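Local coordinates for peptidase M16 inactive domain family protein (Pseudomonas fluorescens, PDB 3GWB) that is probably a hydrolase-like member of the M16 metallopeptidase family that carries the family's inactive domain, its own activity being uncertain, at residues Q77-G81 against L82-F86; A335-K339 against N340-Q344; G370-G373 against A374-F377. All coordinates share one frame; numbering follows the deposited sequence.

Contact 1: residues Q77-G81 against L82-F86; sequences QGFEG and LGADF
A Schellman motif closes helix 72-80, with F79 and E80 supplying the carbonyls and A84 and G83 the amides: A84 N donates to F79 O at 3.1 Å, and G83 N to E80 O, also at 3.1 Å, within a type I turn from E80 to G83. L82 N is a further donor to F79 O, at 2.9 Å, so this oxygen is met from opposite faces of its carbonyl plane. The bond from A84 is the straighter, its N-H...O angle being 162°, yet both donors stand well out of the plane. The positive phi of G83, which favours glycine, takes the chain out of the helix and into strand 85-90, an outermost strand of its sheet within this chain. This helix-to-strand connection brings two phenylalanines together. F86 CB makes an off-centre CH-pi contact with the F79 ring, 4.1 Å from its centroid. The ring planes are only 6° from parallel but slid apart, so overlap is slight. Because F86 CG is anti to the backbone N (chi1 174°), its ring is carried past F79 and meets V118 of helix 105-120. On the helix side, L82 CG rests 3.4 Å from G78 O, and the side chain also touches P110 and A111. Shortening L82 to an alanine would probably open a gap between the helix end and P110 and A111, since the branched end that covers them would be gone.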
loop_
_atom_site.group_PDB
_atom_site.type_symbol
_atom_site.label_atom_id
_atom_site.label_comp_id
_atom_site.label_asym_id
_atom_site.label_seq_id
_atom_site.Cartn_x
_atom_site.Cartn_y
_atom_site.Cartn_z
ATOM N N GLN A 77 17.520 -8.120 4.539
ATOM C CA GLN A 77 18.514 -7.342 5.257
ATOM C C GLN A 77 19.688 -7.081 4.333
ATOM O O GLN A 77 20.332 -6.034 4.403
ATOM C CB GLN A 77 18.976 -8.088 6.511
ATOM C CG GLN A 77 17.837 -8.467 7.438
ATOM C CD GLN A 77 18.277 -8.600 8.882
ATOM O OE1 GLN A 77 19.266 -9.274 9.184
ATOM N NE2 GLN A 77 17.540 -7.960 9.787
ATOM N N GLY A 78 19.953 -8.043 3.455
ATOM C CA GLY A 78 21.040 -7.899 2.513
ATOM C C GLY A 78 20.896 -6.650 1.661
ATOM O O GLY A 78 21.850 -5.892 1.502
ATOM N N PHE A 79 19.708 -6.431 1.101
ATOM C CA PHE A 79 19.488 -5.255 0.271
ATOM C C PHE A 79 19.508 -3.997 1.143
ATOM O O PHE A 79 20.178 -3.012 0.822
ATOM C CB PHE A 79 18.146 -5.356 -0.472
ATOM C CG PHE A 79 18.137 -6.356 -1.607
ATOM C CD1 PHE A 79 19.045 -6.246 -2.659
ATOM C CD2 PHE A 79 17.195 -7.386 -1.640
ATOM C CE1 PHE A 79 19.016 -7.151 -3.733
ATOM C CE2 PHE A 79 17.155 -8.297 -2.707
ATOM C CZ PHE A 79 18.067 -8.179 -3.755
ATOM N N GLU A 80 18.780 -4.039 2.256
ATOM C CA GLU A 80 18.711 -2.893 3.166
ATOM C C GLU A 80 20.073 -2.398 3.634
ATOM O O GLU A 80 20.316 -1.190 3.693
ATOM C CB GLU A 80 17.866 -3.237 4.397
ATOM C CG GLU A 80 16.366 -3.123 4.199
ATOM C CD GLU A 80 15.591 -3.579 5.425
ATOM O OE1 GLU A 80 15.840 -3.040 6.529
ATOM O OE2 GLU A 80 14.733 -4.482 5.286
ATOM N N GLY A 81 20.960 -3.326 3.975
ATOM C CA GLY A 81 22.276 -2.942 4.450
ATOM C C GLY A 81 23.119 -2.256 3.390
ATOM O O GLY A 81 24.134 -1.631 3.697
ATOM N N LEU A 82 22.691 -2.368 2.139
ATOM C CA LEU A 82 23.408 -1.773 1.016
ATOM C C LEU A 82 22.725 -0.507 0.504
ATOM O O LEU A 82 23.216 0.151 -0.419
ATOM C CB LEU A 82 23.516 -2.798 -0.118
ATOM C CG LEU A 82 24.342 -4.047 0.215
ATOM C CD1 LEU A 82 24.224 -5.077 -0.902
ATOM C CD2 LEU A 82 25.800 -3.639 0.424
ATOM N N GLY A 83 21.587 -0.178 1.102
ATOM C CA GLY A 83 20.858 1.007 0.695
ATOM C C GLY A 83 20.060 0.785 -0.573
ATOM O O GLY A 83 19.688 1.741 -1.256
ATOM N N ALA A 84 19.781 -0.477 -0.880
ATOM C CA ALA A 84 19.037 -0.831 -2.087
ATOM C C ALA A 84 17.647 -1.378 -1.791
ATOM O O ALA A 84 17.420 -1.993 -0.745
ATOM C CB ALA A 84 19.830 -1.860 -2.902
ATOM N N ASP A 85 16.723 -1.169 -2.724
ATOM C CA ASP A 85 15.366 -1.671 -2.564
ATOM C C ASP A 85 14.999 -2.644 -3.685
ATOM O O ASP A 85 15.281 -2.395 -4.851
ATOM C CB ASP A 85 14.363 -0.520 -2.537
ATOM C CG ASP A 85 12.930 -1.002 -2.363
ATOM O OD1 ASP A 85 12.181 -1.018 -3.365
ATOM O OD2 ASP A 85 12.557 -1.380 -1.225
ATOM N N PHE A 86 14.365 -3.750 -3.316
ATOM C CA PHE A 86 13.958 -4.766 -4.279
ATOM C C PHE A 86 12.472 -4.609 -4.537
ATOM O O PHE A 86 11.701 -4.336 -3.613
ATOM C CB PHE A 86 14.246 -6.174 -3.721
ATOM C CG PHE A 86 13.734 -7.297 -4.589
ATOM C CD1 PHE A 86 14.385 -7.637 -5.775
ATOM C CD2 PHE A 86 12.580 -7.996 -4.232
ATOM C CE1 PHE A 86 13.901 -8.662 -6.594
ATOM C CE2 PHE A 86 12.085 -9.021 -5.043
ATOM C CZ PHE A 86 12.745 -9.352 -6.228
#

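Contact 2: residues A335-K339 against N340-Q344; sequences AEYLK and NGPTQ
E336 and N340, one helical turn apart, are joined twice. Through the backbone, N340 N donates to E336 O at 3.0 Å; through the side chains, N340 ND2 donates to E336 OE2. The latter separation, 2.5 Å, is short enough that its exact value is doubtful; as modelled, ND2 meets OE2 on its syn side, close to the carboxylate plane, and OE2 lies near the amide plane. The two flat groups are nevertheless twisted 43° against each other. E336 reaches N340 because its CG is anti to the backbone N and the chain then bends at chi2 (55°), lifting the carboxylate along the helix towards its C-terminal end.

One residue further, G341 N donates to Y337 O at 2.7 Å, a bond bent to 138°. G341 is also where the chain leaves helical geometry, with positive phi. A CB there would clash with P342 CD in this conformation, and both features favour glycine here. P342 CB then packs obliquely beside Y337, 3.9 Å from CE1 and 3.7 Å from OH, so the tyrosine tip lies against the proline ring.

Outward of this shell, T343 is the N-cap of helix 344-356: its side chain caps a backbone amide of that helix, while T343 N is bonded to E346 OE1, a reciprocal pattern consistent with a capping box. Y337 OH has a weak bond to G272 O, and its side chain touches I275 and L276 of helix 266-277. Helix 397-407 also packs here, M404 against Y337 and L338 and V397 against P342, so the helix-to-helix corner is seated on two neighbouring helices.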
loop_
_atom_site.group_PDB
_atom_site.type_symbol
_atom_site.label_atom_id
_atom_site.label_comp_id
_atom_site.label_asym_id
_atom_site.label_seq_id
_atom_site.Cartn_x
_atom_site.Cartn_y
_atom_site.Cartn_z
ATOM N N ALA A 335 -22.130 7.762 -24.977
ATOM C CA ALA A 335 -22.622 7.841 -26.349
ATOM C C ALA A 335 -22.424 9.250 -26.883
ATOM O O ALA A 335 -21.924 9.439 -27.991
ATOM C CB ALA A 335 -24.091 7.463 -26.397
ATOM N N GLU A 336 -22.818 10.231 -26.074
ATOM C CA GLU A 336 -22.706 11.641 -26.419
ATOM C C GLU A 336 -21.254 12.035 -26.682
ATOM O O GLU A 336 -20.977 12.811 -27.591
ATOM C CB GLU A 336 -23.305 12.486 -25.287
ATOM C CG GLU A 336 -22.940 13.968 -25.288
ATOM C CD GLU A 336 -23.263 14.671 -26.592
ATOM O OE1 GLU A 336 -24.374 14.463 -27.135
ATOM O OE2 GLU A 336 -22.403 15.448 -27.064
ATOM N N TYR A 337 -20.329 11.496 -25.895
ATOM C CA TYR A 337 -18.914 11.804 -26.082
ATOM C C TYR A 337 -18.381 11.263 -27.414
ATOM O O TYR A 337 -17.676 11.969 -28.135
ATOM C CB TYR A 337 -18.076 11.221 -24.940
ATOM C CG TYR A 337 -16.627 11.656 -24.981
ATOM C CD1 TYR A 337 -16.278 12.991 -24.781
ATOM C CD2 TYR A 337 -15.606 10.739 -25.229
ATOM C CE1 TYR A 337 -14.945 13.404 -24.824
ATOM C CE2 TYR A 337 -14.261 11.143 -25.275
ATOM C CZ TYR A 337 -13.940 12.480 -25.070
ATOM O OH TYR A 337 -12.617 12.900 -25.112
ATOM N N LEU A 338 -18.699 10.009 -27.734
ATOM C CA LEU A 338 -18.229 9.414 -28.986
ATOM C C LEU A 338 -18.866 10.105 -30.180
ATOM O O LEU A 338 -18.248 10.241 -31.240
ATOM C CB LEU A 338 -18.561 7.920 -29.045
ATOM C CG LEU A 338 -17.814 6.983 -28.095
ATOM C CD1 LEU A 338 -18.220 5.541 -28.390
ATOM C CD2 LEU A 338 -16.309 7.156 -28.278
ATOM N N LYS A 339 -20.105 10.543 -29.992
ATOM C CA LYS A 339 -20.862 11.217 -31.034
ATOM C C LYS A 339 -20.324 12.598 -31.401
ATOM O O LYS A 339 -20.108 12.889 -32.575
ATOM C CB LYS A 339 -22.327 11.340 -30.608
ATOM C CG LYS A 339 -23.218 12.052 -31.617
ATOM C CD LYS A 339 -24.644 12.173 -31.095
ATOM C CE LYS A 339 -25.538 12.932 -32.066
ATOM N NZ LYS A 339 -25.654 12.237 -33.379
ATOM N N ASN A 340 -20.103 13.453 -30.406
ATOM C CA ASN A 340 -19.636 14.805 -30.690
ATOM C C ASN A 340 -18.172 15.087 -30.419
ATOM O O ASN A 340 -17.646 16.108 -30.857
ATOM C CB ASN A 340 -20.495 15.819 -29.937
ATOM C CG ASN A 340 -21.919 15.836 -30.435
ATOM O OD1 ASN A 340 -22.156 15.802 -31.641
ATOM N ND2 ASN A 340 -22.877 15.894 -29.516
ATOM N N GLY A 341 -17.511 14.185 -29.706
ATOM C CA GLY A 341 -16.110 14.390 -29.406
ATOM C C GLY A 341 -15.921 15.403 -28.298
ATOM O O GLY A 341 -16.891 15.876 -27.705
ATOM N N PRO A 342 -14.669 15.754 -27.985
ATOM C CA PRO A 342 -14.388 16.724 -26.928
ATOM C C PRO A 342 -14.432 18.155 -27.459
ATOM O O PRO A 342 -14.271 18.375 -28.655
ATOM C CB PRO A 342 -12.992 16.322 -26.482
ATOM C CG PRO A 342 -12.352 15.974 -27.780
ATOM C CD PRO A 342 -13.420 15.149 -28.483
ATOM N N THR A 343 -14.652 19.116 -26.569
ATOM C CA THR A 343 -14.692 20.527 -26.954
ATOM C C THR A 343 -13.261 21.054 -26.947
ATOM O O THR A 343 -12.396 20.458 -26.305
ATOM C CB THR A 343 -15.508 21.355 -25.952
ATOM O OG1 THR A 343 -14.907 21.258 -24.654
ATOM C CG2 THR A 343 -16.942 20.848 -25.883
ATOM N N GLN A 344 -13.016 22.156 -27.657
ATOM C CA GLN A 344 -11.684 22.761 -27.708
ATOM C C GLN A 344 -11.156 22.992 -26.305
ATOM O O GLN A 344 -9.989 22.729 -26.023
ATOM C CB GLN A 344 -11.713 24.111 -28.429
ATOM C CG GLN A 344 -11.350 24.058 -29.892
ATOM C CD GLN A 344 -10.056 23.310 -30.148
ATOM O OE1 GLN A 344 -9.021 23.594 -29.543
ATOM N NE2 GLN A 344 -10.109 22.350 -31.056
#

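Contact 3: residues G370-G373 against A374-F377; sequences GQLG and AMGF
The flat groups that meet across 370-377 are peptide planes, in the bonds that step from G370 to A374, Q371 to M375, L372 to G376 and G373 to F377. M375 N lies 2.8 Å from Q371 O, and G376 N lies 2.9 Å from L372 O. F377 N is likewise 2.9 Å from G373 O, whereas the bond from A374 N to G370 O is the longest of the series at 3.3 Å. Together they are the regular i to i+4 ladder of an alpha helix. The G373 carbonyl also has F377 CB beside it, 3.3 Å from G373 O. The phenyl ring itself is carried away from G370-G373 and meets A43 and M94 instead, so neither its faces nor its edge takes part in the local contact.

The side-chain contact joins L372 to M375, which is present as selenomethionine. L372 CD2 touches the selenium, SE, at 3.8 Å, the two side chains crossing obliquely. The M375 chain runs back along the helix, with CG 3.2 Å from Q371 O, and then bends at chi3 (57°); the bend leaves SE as the atom nearest to L372 CD2, with the terminal methyl CE lying to one side.

L372 and M375 form an apolar patch on helix 365-377. L372 meets V28, A200 and V202, and M375 meets L26, all on strands 24-29 and 197-203 of the six-stranded mixed sheet; M375 also meets Y384 and L385 of helix 384-394. The chemistry divides accordingly: the amides of the second half are satisfied by the ladder within the helix, whereas L372 and M375 make apolar contacts, suited to the buried seam between this helix and the strands.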
loop_
_atom_site.group_PDB
_atom_site.type_symbol
_atom_site.label_atom_id
_atom_site.label_comp_id
_atom_site.label_asym_id
_atom_site.label_seq_id
_atom_site.Cartn_x
_atom_site.Cartn_y
_atom_site.Cartn_z
ATOM N N GLY A 370 10.450 2.884 -16.077
ATOM C CA GLY A 370 9.159 2.248 -16.313
ATOM C C GLY A 370 8.776 2.293 -17.788
ATOM O O GLY A 370 8.301 1.307 -18.354
ATOM N N GLN A 371 8.985 3.445 -18.418
ATOM C CA GLN A 371 8.666 3.621 -19.831
ATOM C C GLN A 371 9.596 2.805 -20.717
ATOM O O GLN A 371 9.158 2.231 -21.716
ATOM C CB GLN A 371 8.756 5.099 -20.220
ATOM C CG GLN A 371 7.771 5.996 -19.482
ATOM C CD GLN A 371 6.326 5.598 -19.723
ATOM O OE1 GLN A 371 5.874 5.513 -20.868
ATOM N NE2 GLN A 371 5.589 5.357 -18.643
ATOM N N LEU A 372 10.877 2.755 -20.352
ATOM C CA LEU A 372 11.857 1.988 -21.124
ATOM C C LEU A 372 11.484 0.513 -21.144
ATOM O O LEU A 372 11.627 -0.167 -22.168
ATOM C CB LEU A 372 13.257 2.138 -20.525
ATOM C CG LEU A 372 13.978 3.476 -20.689
ATOM C CD1 LEU A 372 15.448 3.300 -20.279
ATOM C CD2 LEU A 372 13.902 3.931 -22.145
ATOM N N GLY A 373 11.018 0.016 -20.001
ATOM C CA GLY A 373 10.617 -1.374 -19.912
ATOM C C GLY A 373 9.473 -1.650 -20.868
ATOM O O GLY A 373 9.484 -2.652 -21.581
ATOM N N ALA A 374 8.487 -0.757 -20.887
ATOM C CA ALA A 374 7.338 -0.913 -21.772
ATOM C C ALA A 374 7.773 -0.784 -23.230
ATOM O O ALA A 374 7.282 -1.507 -24.092
ATOM C CB ALA A 374 6.273 0.132 -21.453
HETATM N N MSE A 375 8.693 0.136 -23.503
HETATM C CA MSE A 375 9.188 0.328 -24.863
HETATM C C MSE A 375 9.808 -0.973 -25.365
HETATM O O MSE A 375 9.521 -1.425 -26.482
HETATM C CB MSE A 375 10.230 1.457 -24.899
HETATM C CG MSE A 375 9.637 2.879 -24.798
HETATM SE SE MSE A 375 10.872 4.199 -24.497
HETATM C CE MSE A 375 11.966 3.973 -25.870
ATOM N N GLY A 376 10.647 -1.583 -24.531
ATOM C CA GLY A 376 11.298 -2.819 -24.918
ATOM C C GLY A 376 10.369 -4.012 -25.008
ATOM O O GLY A 376 10.433 -4.791 -25.962
ATOM N N PHE A 377 9.499 -4.149 -24.015
ATOM C CA PHE A 377 8.566 -5.261 -23.967
ATOM C C PHE A 377 7.569 -5.241 -25.117
ATOM O O PHE A 377 7.266 -6.280 -25.697
ATOM C CB PHE A 377 7.796 -5.261 -22.649
ATOM C CG PHE A 377 6.992 -6.511 -22.418
ATOM C CD1 PHE A 377 7.604 -7.662 -21.936
ATOM C CD2 PHE A 377 5.637 -6.553 -22.733
ATOM C CE1 PHE A 377 6.866 -8.827 -21.731
ATOM C CE2 PHE A 377 4.891 -7.714 -22.535
ATOM C CZ PHE A 377 5.506 -8.858 -22.049
#

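In the fold
All three contacts are local, partly buried, and end at or lie within helices, yet they sit differently. Contact 3 is the most central, its centre about 12 Å from the centre of the chain; it has no exposed touching residue and is regular helix with apolar side chains facing sheet strands. Contacts 1 and 2 each include exposed residues, their centres lying about 25 and 28 Å from the centre of the chain, on opposite sides of it, and both close a helix at a positive-phi glycine. Contact 1 leads on to a strand and relies on backbone bonds and phenylalanine packing; contact 2 leads on to another helix and adds a carboxylate-amide bond. No two of them touch.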